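MRNA-capping enzyme subunit alpha (PDB 3KYH) transfers GMP from GTP to the 5'-diphosphate end of nascent mRNA through a covalent enzyme-GMP intermediate, the second step of cap formation. Local coordinates at residues 63-68 with 233-238; 109-114 with 180-185; 117-122 with 188-193. All coordinates share one frame; numbering follows the deposited sequence.

All three contacts belong to the nucleotidyltransferase domain, at different depths. Contact 1 is partly buried and joins the start of strand 67-73 to the end of strand 229-233, so a beta bridge and a backbone hydrogen bond accompany its CH-pi packing and its salt bridge. Contacts 2 and 3 share helix 168-189 and the long loop between strands 102-105 and 129-139; their centres lie about 9 Å apart, whereas that of contact 1 is about 28 Å from contact 2. Contact 2 is buried, with apolar side-chain packing and no hydrogen bond between its segments. Contact 3, at the surface, adds a tyrosine-glutamate hydrogen bond; L121 of contact 3 also packs against D185 of contact 2.

Contact 1: 63-68 with 233-238; sequences LAHDYY and PVKAPY
The imidazole of H65 is met obliquely by the aliphatic end of K235, H65 CD2 lying 4.2 Å from K235 CE. At D66 the same lysine makes a salt bridge, K235 NZ to D66 OD2 at 2.8 Å, the ammonium arriving nearly in line with the carboxylate C-O bond. The D66 CG sits beside its own backbone N (chi1 -43°), and the K235 chain bends at chi3; the two side chains slant across one another. The main chain of D66 is held as well: V234 N donates to D66 O over 2.9 Å. Next comes a non-hydrogen-bonded antiparallel pair, Y67 with P233, where strand 67-73 runs beside the end of strand 229-233 in the nucleotidyltransferase sheet; the former strand carries K72, the lysine that becomes guanylylated. Here P233 CB lies over one face of the Y67 ring, toward its rim and 3.6 Å from the centroid, while the Y67 hydroxyl is hydrogen-bonded to the carbonyl of L246. Y68 gives a second CH-pi contact. V234 CG2 stands over the centre of one face of its ring, 3.8 Å from the centroid, the two side chains crossing at about a right angle, and T168 and L172 of helix 168-189 also touch this tyrosine.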
loop_
_atom_site.group_PDB
_atom_site.type_symbol
_atom_site.label_atom_id
_atom_site.label_comp_id
_atom_site.label_asym_id
_atom_site.label_seq_id
_atom_site.Cartn_x
_atom_site.Cartn_y
_atom_site.Cartn_z
ATOM N N LEU C 63 51.964 -4.767 41.718
ATOM C CA LEU C 63 53.077 -5.295 42.518
ATOM C C LEU C 63 54.217 -5.883 41.672
ATOM O O LEU C 63 55.375 -5.700 42.040
ATOM C CB LEU C 63 52.588 -6.294 43.589
ATOM C CG LEU C 63 53.532 -7.223 44.392
ATOM C CD1 LEU C 63 54.546 -6.491 45.285
ATOM C CD2 LEU C 63 52.727 -8.216 45.243
ATOM N N ALA C 64 53.898 -6.536 40.547
ATOM C CA ALA C 64 54.878 -7.281 39.721
ATOM C C ALA C 64 55.523 -6.566 38.499
ATOM O O ALA C 64 56.259 -7.187 37.707
ATOM C CB ALA C 64 54.274 -8.623 39.297
ATOM N N HIS C 65 55.273 -5.260 38.373
ATOM C CA HIS C 65 55.760 -4.462 37.250
ATOM C C HIS C 65 56.187 -3.066 37.703
ATOM O O HIS C 65 56.316 -2.802 38.911
ATOM C CB HIS C 65 54.671 -4.343 36.171
ATOM C CG HIS C 65 54.476 -5.588 35.366
ATOM N ND1 HIS C 65 53.607 -6.591 35.746
ATOM C CD2 HIS C 65 55.029 -5.985 34.193
ATOM C CE1 HIS C 65 53.648 -7.562 34.849
ATOM N NE2 HIS C 65 54.504 -7.220 33.897
ATOM N N ASP C 66 56.390 -2.190 36.710
ATOM C CA ASP C 66 56.812 -0.800 36.901
ATOM C C ASP C 66 55.773 0.032 36.141
ATOM O O ASP C 66 55.653 -0.094 34.925
ATOM C CB ASP C 66 58.229 -0.575 36.334
ATOM C CG ASP C 66 59.226 -1.701 36.679
ATOM O OD1 ASP C 66 60.343 -1.362 37.112
ATOM O OD2 ASP C 66 58.951 -2.911 36.471
ATOM N N TYR C 67 55.013 0.858 36.862
ATOM C CA TYR C 67 53.771 1.461 36.352
ATOM C C TYR C 67 53.688 2.987 36.360
ATOM O O TYR C 67 54.443 3.660 37.058
ATOM C CB TYR C 67 52.586 0.918 37.143
ATOM C CG TYR C 67 51.735 -0.121 36.440
ATOM C CD1 TYR C 67 51.981 -1.495 36.609
ATOM C CD2 TYR C 67 50.627 0.273 35.674
ATOM C CE1 TYR C 67 51.155 -2.449 36.014
ATOM C CE2 TYR C 67 49.816 -0.666 35.034
ATOM C CZ TYR C 67 50.085 -2.024 35.216
ATOM O OH TYR C 67 49.272 -2.952 34.599
ATOM N N TYR C 68 52.737 3.501 35.579
ATOM C CA TYR C 68 52.474 4.921 35.368
ATOM C C TYR C 68 51.098 5.359 35.862
ATOM O O TYR C 68 50.129 4.568 35.887
ATOM C CB TYR C 68 52.505 5.242 33.870
ATOM C CG TYR C 68 53.864 5.468 33.212
ATOM C CD1 TYR C 68 54.050 5.174 31.850
ATOM C CD2 TYR C 68 54.948 6.008 33.924
ATOM C CE1 TYR C 68 55.260 5.411 31.217
ATOM C CE2 TYR C 68 56.182 6.227 33.295
ATOM C CZ TYR C 68 56.320 5.935 31.943
ATOM O OH TYR C 68 57.527 6.161 31.327
ATOM N N PRO C 233 51.407 0.424 32.294
ATOM C CA PRO C 233 52.651 -0.264 32.646
ATOM C C PRO C 233 53.791 0.047 31.672
ATOM O O PRO C 233 53.616 -0.084 30.451
ATOM C CB PRO C 233 52.258 -1.739 32.592
ATOM C CG PRO C 233 51.078 -1.789 31.605
ATOM C CD PRO C 233 50.538 -0.397 31.426
ATOM N N VAL C 234 54.932 0.472 32.221
ATOM C CA VAL C 234 56.131 0.829 31.448
ATOM C C VAL C 234 56.532 -0.364 30.545
ATOM O O VAL C 234 56.086 -0.453 29.398
ATOM C CB VAL C 234 57.300 1.304 32.391
ATOM C CG1 VAL C 234 58.580 1.663 31.607
ATOM C CG2 VAL C 234 56.872 2.471 33.291
ATOM N N LYS C 235 57.347 -1.271 31.083
ATOM C CA LYS C 235 57.777 -2.537 30.482
ATOM C C LYS C 235 56.852 -3.287 29.500
ATOM O O LYS C 235 57.346 -4.081 28.693
ATOM C CB LYS C 235 58.151 -3.493 31.625
ATOM C CG LYS C 235 59.572 -3.335 32.193
ATOM C CD LYS C 235 59.718 -3.785 33.654
ATOM C CE LYS C 235 59.121 -5.184 33.992
ATOM N NZ LYS C 235 59.353 -5.487 35.447
ATOM N N ALA C 236 55.538 -3.065 29.587
ATOM C CA ALA C 236 54.531 -3.740 28.749
ATOM C C ALA C 236 54.358 -3.218 27.316
ATOM O O ALA C 236 54.591 -2.032 27.051
ATOM C CB ALA C 236 53.183 -3.727 29.451
ATOM N N PRO C 237 53.917 -4.096 26.393
ATOM C CA PRO C 237 53.600 -3.647 25.027
ATOM C C PRO C 237 52.156 -3.205 24.863
ATOM O O PRO C 237 51.291 -3.700 25.588
ATOM C CB PRO C 237 53.865 -4.888 24.165
ATOM C CG PRO C 237 53.724 -6.046 25.086
ATOM C CD PRO C 237 53.945 -5.569 26.499
ATOM N N TYR C 238 51.914 -2.321 23.892
ATOM C CA TYR C 238 50.584 -1.770 23.559
ATOM C C TYR C 238 49.689 -2.835 22.882
ATOM O O TYR C 238 49.836 -4.040 23.119
ATOM C CB TYR C 238 50.750 -0.516 22.677
ATOM C CG TYR C 238 49.625 0.521 22.622
ATOM C CD1 TYR C 238 49.498 1.526 23.602
ATOM C CD2 TYR C 238 48.742 0.559 21.535
ATOM C CE1 TYR C 238 48.484 2.501 23.516
ATOM C CE2 TYR C 238 47.724 1.524 21.447
ATOM C CZ TYR C 238 47.615 2.509 22.426
ATOM O OH TYR C 238 46.624 3.479 22.321
#

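Contact 2: 109-114 with 180-185; sequences RFPRLP and FKPYFD
P111 and P182 meet ring to ring where an extended loop of the nucleotidyltransferase domain crosses the flank of helix 168-189. The loop leads from strand 102-105 toward strand 129-139, and its contact with the helix is buried. No hydrogen bond links the two segments.

The proline pair supplies much of the apolar packing. P182 CB lies against CG and CD of the P111 ring, 3.3 Å from CG and 3.6 Å from CD, and the two rings cross at a slant. Because P182 has no N-H to give to the preceding turn, the helix is kinked here, yet the backbone bonds F184 N to F180 O and D185 N to K181 O carry it onward. P111 also touches L186, one turn farther along the helix.

The aromatic part is a meeting of edges. F110 and Y183 lie side by side and point the same way, with F110 CE2 and Y183 CD1 3.6 Å apart and each close to the plane of the other ring, so no face is stacked between them. Y183 gets there with CG anti to its backbone N (chi1 169°), whereas CG of F110 stands beside its own N. F110 makes its edge-to-face contact with F179 of the same helix, and M80 and I82 of strand 76-84 touch it too; Y183 rests on I201 of strand 200-203.

The salt bridge of this region lies within the helix: K181 NZ to D185 OD1, 3.2 Å, the ammonium lying above the carboxylate plane. CB of R112 points away from the helix, and NH1 is hydrogen-bonded to the carbonyl of L125, but the R112 carbonyl O comes back to the helix, 3.7 Å from P182 CB.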
loop_
_atom_site.group_PDB
_atom_site.type_symbol
_atom_site.label_atom_id
_atom_site.label_comp_id
_atom_site.label_asym_id
_atom_site.label_seq_id
_atom_site.Cartn_x
_atom_site.Cartn_y
_atom_site.Cartn_z
ATOM N N ARG C 109 52.067 21.004 9.679
ATOM C CA ARG C 109 53.323 20.586 9.076
ATOM C C ARG C 109 54.129 19.682 10.010
ATOM O O ARG C 109 55.023 20.141 10.739
ATOM C CB ARG C 109 54.116 21.816 8.610
ATOM C CG ARG C 109 53.570 22.479 7.328
ATOM C CD ARG C 109 52.443 23.492 7.581
ATOM N NE ARG C 109 51.822 23.928 6.329
ATOM C CZ ARG C 109 51.243 25.113 6.133
ATOM N NH1 ARG C 109 51.208 26.038 7.096
ATOM N NH2 ARG C 109 50.717 25.388 4.946
ATOM N N PHE C 110 53.781 18.397 9.987
ATOM C CA PHE C 110 54.462 17.405 10.816
ATOM C C PHE C 110 55.691 16.843 10.080
ATOM O O PHE C 110 55.531 16.267 8.999
ATOM C CB PHE C 110 53.487 16.338 11.323
ATOM C CG PHE C 110 52.299 16.901 12.107
ATOM C CD1 PHE C 110 51.039 16.300 12.004
ATOM C CD2 PHE C 110 52.440 18.022 12.956
ATOM C CE1 PHE C 110 49.936 16.829 12.690
ATOM C CE2 PHE C 110 51.340 18.545 13.686
ATOM C CZ PHE C 110 50.089 17.947 13.549
ATOM N N PRO C 111 56.914 17.057 10.636
ATOM C CA PRO C 111 58.237 16.913 9.995
ATOM C C PRO C 111 59.211 15.815 10.464
ATOM O O PRO C 111 58.835 14.638 10.533
ATOM C CB PRO C 111 58.886 18.277 10.289
ATOM C CG PRO C 111 58.078 18.876 11.404
ATOM C CD PRO C 111 57.060 17.873 11.849
ATOM N N ARG C 112 60.480 16.211 10.614
ATOM C CA ARG C 112 61.492 15.531 11.425
ATOM C C ARG C 112 62.597 16.555 11.754
ATOM O O ARG C 112 62.364 17.777 11.755
ATOM C CB ARG C 112 62.125 14.389 10.643
ATOM C CG ARG C 112 61.448 13.048 10.705
ATOM C CD ARG C 112 61.291 12.598 9.250
ATOM N NE ARG C 112 61.385 11.152 9.044
ATOM C CZ ARG C 112 60.683 10.470 8.143
ATOM N NH1 ARG C 112 59.807 11.104 7.364
ATOM N NH2 ARG C 112 60.853 9.142 8.040
ATOM N N LEU C 113 63.784 16.039 12.087
ATOM C CA LEU C 113 65.032 16.792 11.971
ATOM C C LEU C 113 66.180 15.767 11.950
ATOM O O LEU C 113 66.843 15.579 12.978
ATOM C CB LEU C 113 65.206 17.848 13.082
ATOM C CG LEU C 113 65.924 19.153 12.699
ATOM C CD1 LEU C 113 64.896 20.276 12.724
ATOM C CD2 LEU C 113 67.084 19.508 13.646
ATOM N N PRO C 114 66.402 15.081 10.794
ATOM C CA PRO C 114 67.500 14.094 10.700
ATOM C C PRO C 114 68.892 14.713 10.562
ATOM O O PRO C 114 69.861 14.141 11.102
ATOM C CB PRO C 114 67.143 13.240 9.475
ATOM C CG PRO C 114 66.116 14.025 8.700
ATOM C CD PRO C 114 65.716 15.254 9.495
ATOM N N PHE C 180 56.811 15.453 18.344
ATOM C CA PHE C 180 56.556 16.664 19.130
ATOM C C PHE C 180 57.634 17.743 19.013
ATOM O O PHE C 180 57.307 18.913 18.779
ATOM C CB PHE C 180 56.298 16.292 20.595
ATOM C CG PHE C 180 55.749 17.420 21.435
ATOM C CD1 PHE C 180 54.380 17.582 21.579
ATOM C CD2 PHE C 180 56.603 18.275 22.135
ATOM C CE1 PHE C 180 53.861 18.598 22.390
ATOM C CE2 PHE C 180 56.107 19.295 22.933
ATOM C CZ PHE C 180 54.724 19.459 23.068
ATOM N N LYS C 181 58.889 17.366 19.266
ATOM C CA LYS C 181 60.054 18.249 19.087
ATOM C C LYS C 181 59.922 19.120 17.789
ATOM O O LYS C 181 59.842 20.348 17.917
ATOM C CB LYS C 181 61.355 17.411 19.164
ATOM C CG LYS C 181 62.544 17.974 19.937
ATOM C CD LYS C 181 63.312 19.022 19.136
ATOM C CE LYS C 181 64.812 18.860 19.191
ATOM N NZ LYS C 181 65.312 19.551 17.946
ATOM N N PRO C 182 59.779 18.510 16.575
ATOM C CA PRO C 182 59.578 19.248 15.315
ATOM C C PRO C 182 58.258 19.998 15.162
ATOM O O PRO C 182 58.250 21.039 14.510
ATOM C CB PRO C 182 59.657 18.159 14.259
ATOM C CG PRO C 182 59.093 17.011 14.922
ATOM C CD PRO C 182 59.720 17.066 16.297
ATOM N N TYR C 183 57.158 19.503 15.733
ATOM C CA TYR C 183 55.992 20.387 15.919
ATOM C C TYR C 183 56.504 21.593 16.707
ATOM O O TYR C 183 56.436 22.709 16.206
ATOM C CB TYR C 183 54.777 19.713 16.601
ATOM C CG TYR C 183 53.665 20.661 17.036
ATOM C CD1 TYR C 183 52.461 20.735 16.323
ATOM C CD2 TYR C 183 53.801 21.484 18.175
ATOM C CE1 TYR C 183 51.425 21.621 16.718
ATOM C CE2 TYR C 183 52.775 22.377 18.573
ATOM C CZ TYR C 183 51.590 22.435 17.840
ATOM O OH TYR C 183 50.580 23.297 18.226
ATOM N N PHE C 184 57.119 21.361 17.867
ATOM C CA PHE C 184 57.326 22.457 18.817
ATOM C C PHE C 184 58.319 23.503 18.334
ATOM O O PHE C 184 58.015 24.704 18.354
ATOM C CB PHE C 184 57.636 21.972 20.239
ATOM C CG PHE C 184 57.081 22.882 21.308
ATOM C CD1 PHE C 184 55.801 22.670 21.823
ATOM C CD2 PHE C 184 57.817 23.980 21.758
ATOM C CE1 PHE C 184 55.260 23.526 22.783
ATOM C CE2 PHE C 184 57.288 24.852 22.719
ATOM C CZ PHE C 184 56.003 24.623 23.232
ATOM N N ASP C 185 59.477 23.020 17.882
ATOM C CA ASP C 185 60.506 23.823 17.216
ATOM C C ASP C 185 59.910 24.672 16.108
ATOM O O ASP C 185 60.020 25.897 16.157
ATOM C CB ASP C 185 61.599 22.912 16.658
ATOM C CG ASP C 185 62.457 22.310 17.746
ATOM O OD1 ASP C 185 63.698 22.308 17.580
ATOM O OD2 ASP C 185 61.901 21.883 18.784
#

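Contact 3: 117-122 with 188-193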
loop_
_atom_site.group_PDB
_atom_site.type_symbol
_atom_site.label_atom_id
_atom_site.label_comp_id
_atom_site.label_asym_id
_atom_site.label_seq_id
_atom_site.Cartn_x
_atom_site.Cartn_y
_atom_site.Cartn_z
ATOM N N LYS C 117 70.072 21.900 10.468
ATOM C CA LYS C 117 69.667 23.306 10.241
ATOM C C LYS C 117 68.316 23.719 10.832
ATOM O O LYS C 117 67.321 22.996 10.688
ATOM C CB LYS C 117 69.782 23.730 8.765
ATOM C CG LYS C 117 69.038 22.844 7.767
ATOM C CD LYS C 117 68.483 23.617 6.579
ATOM C CE LYS C 117 67.823 22.654 5.600
ATOM N NZ LYS C 117 66.501 23.143 5.098
ATOM N N LYS C 118 68.312 24.880 11.492
ATOM C CA LYS C 118 67.143 25.407 12.221
ATOM C C LYS C 118 65.974 25.888 11.326
ATOM O O LYS C 118 64.992 26.439 11.832
ATOM C CB LYS C 118 67.571 26.474 13.245
ATOM C CG LYS C 118 68.638 26.029 14.270
ATOM C CD LYS C 118 68.039 25.435 15.541
ATOM C CE LYS C 118 69.079 25.281 16.650
ATOM N NZ LYS C 118 68.412 25.296 17.994
ATOM N N GLU C 119 66.135 25.694 10.011
ATOM C CA GLU C 119 65.089 25.768 8.982
ATOM C C GLU C 119 64.543 24.372 8.667
ATOM O O GLU C 119 63.327 24.222 8.542
ATOM C CB GLU C 119 65.628 26.374 7.676
ATOM C CG GLU C 119 65.336 27.860 7.431
ATOM C CD GLU C 119 66.418 28.804 7.954
ATOM O OE1 GLU C 119 67.576 28.740 7.496
ATOM O OE2 GLU C 119 66.112 29.657 8.801
ATOM N N GLU C 120 65.439 23.381 8.547
ATOM C CA GLU C 120 65.153 21.970 8.164
ATOM C C GLU C 120 63.677 21.519 8.064
ATOM O O GLU C 120 63.236 21.080 6.996
ATOM C CB GLU C 120 65.980 20.995 9.028
ATOM C CG GLU C 120 65.925 19.509 8.649
ATOM C CD GLU C 120 66.848 19.129 7.514
ATOM O OE1 GLU C 120 67.843 19.848 7.272
ATOM O OE2 GLU C 120 66.600 18.075 6.887
ATOM N N LEU C 121 62.946 21.623 9.176
ATOM C CA LEU C 121 61.498 21.352 9.274
ATOM C C LEU C 121 60.633 21.712 8.064
ATOM O O LEU C 121 59.761 20.921 7.665
ATOM C CB LEU C 121 60.900 21.963 10.555
ATOM C CG LEU C 121 61.570 23.174 11.222
ATOM C CD1 LEU C 121 60.985 24.505 10.759
ATOM C CD2 LEU C 121 61.500 23.037 12.741
ATOM N N LEU C 122 60.943 22.862 7.463
ATOM C CA LEU C 122 60.131 23.511 6.427
ATOM C C LEU C 122 59.878 22.752 5.112
ATOM O O LEU C 122 58.966 23.124 4.368
ATOM C CB LEU C 122 60.650 24.932 6.179
ATOM C CG LEU C 122 60.341 25.966 7.272
ATOM C CD1 LEU C 122 61.571 26.754 7.658
ATOM C CD2 LEU C 122 59.198 26.909 6.875
ATOM N N ALA C 188 57.987 27.296 17.343
ATOM C CA ALA C 188 58.783 28.183 18.190
ATOM C C ALA C 188 59.713 29.095 17.385
ATOM O O ALA C 188 59.828 30.289 17.690
ATOM C CB ALA C 188 59.545 27.385 19.228
ATOM N N ALA C 189 60.349 28.532 16.357
ATOM C CA ALA C 189 61.152 29.297 15.401
ATOM C C ALA C 189 60.323 30.276 14.543
ATOM O O ALA C 189 60.586 31.487 14.556
ATOM C CB ALA C 189 61.996 28.356 14.519
ATOM N N TYR C 190 59.314 29.758 13.838
ATOM C CA TYR C 190 58.520 30.556 12.907
ATOM C C TYR C 190 57.028 30.570 13.258
ATOM O O TYR C 190 56.285 29.701 12.775
ATOM C CB TYR C 190 58.698 30.039 11.481
ATOM C CG TYR C 190 60.109 29.661 11.117
ATOM C CD1 TYR C 190 60.525 28.330 11.187
ATOM C CD2 TYR C 190 61.020 30.622 10.657
ATOM C CE1 TYR C 190 61.821 27.963 10.836
ATOM C CE2 TYR C 190 62.329 30.263 10.301
ATOM C CZ TYR C 190 62.707 28.929 10.390
ATOM O OH TYR C 190 63.977 28.545 10.054
ATOM N N PRO C 191 56.587 31.555 14.082
ATOM C CA PRO C 191 55.184 31.715 14.483
ATOM C C PRO C 191 54.223 31.967 13.320
ATOM O O PRO C 191 53.094 31.465 13.344
ATOM C CB PRO C 191 55.216 32.926 15.432
ATOM C CG PRO C 191 56.513 33.615 15.175
ATOM C CD PRO C 191 57.445 32.487 14.843
ATOM N N ASN C 192 54.693 32.689 12.303
ATOM C CA ASN C 192 53.882 33.068 11.147
ATOM C C ASN C 192 53.541 31.992 10.118
ATOM O O ASN C 192 52.415 32.008 9.618
ATOM C CB ASN C 192 54.477 34.291 10.440
ATOM C CG ASN C 192 54.088 35.598 11.105
ATOM O OD1 ASN C 192 54.307 35.790 12.310
ATOM N ND2 ASN C 192 53.522 36.519 10.312
ATOM N N ARG C 193 54.478 31.091 9.794
ATOM C CA ARG C 193 54.271 30.048 8.762
ATOM C C ARG C 193 53.053 29.141 9.024
ATOM O O ARG C 193 52.688 28.303 8.188
ATOM C CB ARG C 193 55.546 29.198 8.576
ATOM C CG ARG C 193 55.577 28.211 7.373
ATOM C CD ARG C 193 56.065 28.826 6.032
ATOM N NE ARG C 193 55.434 30.112 5.725
ATOM C CZ ARG C 193 56.045 31.299 5.747
ATOM N NH1 ARG C 193 57.352 31.401 5.996
ATOM N NH2 ARG C 193 55.341 32.397 5.488
#
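Y190 reaches across from the end of helix 168-189 and places its hydroxyl beside E119, the one polar link with a hydrogen bond between the segments. The phenol OH of Y190 donates to E119 OE2 over 2.7 Å, approaching on the anti side of the carboxylate and 23° out of its plane. The two side chains cross at about a right angle, and the ring is turned 49° against the carboxylate, with OE2 at the ring's edge and close to its plane. The E119 chain is bent at chi2 (91°), and its CG as well as OE2 lies against the hydroxyl. The carbonyl O of K118 also lies close to the hydroxyl.

The apolar contacts gather at CE1 of the same ring. L121 CD1 comes to the edge of the ring, near its plane, 3.6 Å from Y190 CE1, and L122 CD1 comes obliquely to the same carbon at 3.4 Å. Two successive leucines of a short 3-10 turn thus converge on one ring carbon. Over one face of the ring, toward its rim, lies CB of the preceding A189. Farther out, L122 turns its other methyl, CD2, to the aliphatic part of R193, meeting R193 CD at 3.8 Å as the two side chains cross at about a right angle.

Backbone bonds shape the turn itself: L122 N bonds to E119 O, and T124 OG1 to the carbonyl O of E120. L121 also touches D185 and L186 of the helix. The whole is surface packing in the nucleotidyltransferase domain, away from K72, the lysine that forms the GMP intermediate; in it the loop between strands 102-105 and 129-139 lies against the C-terminal end of helix 168-189.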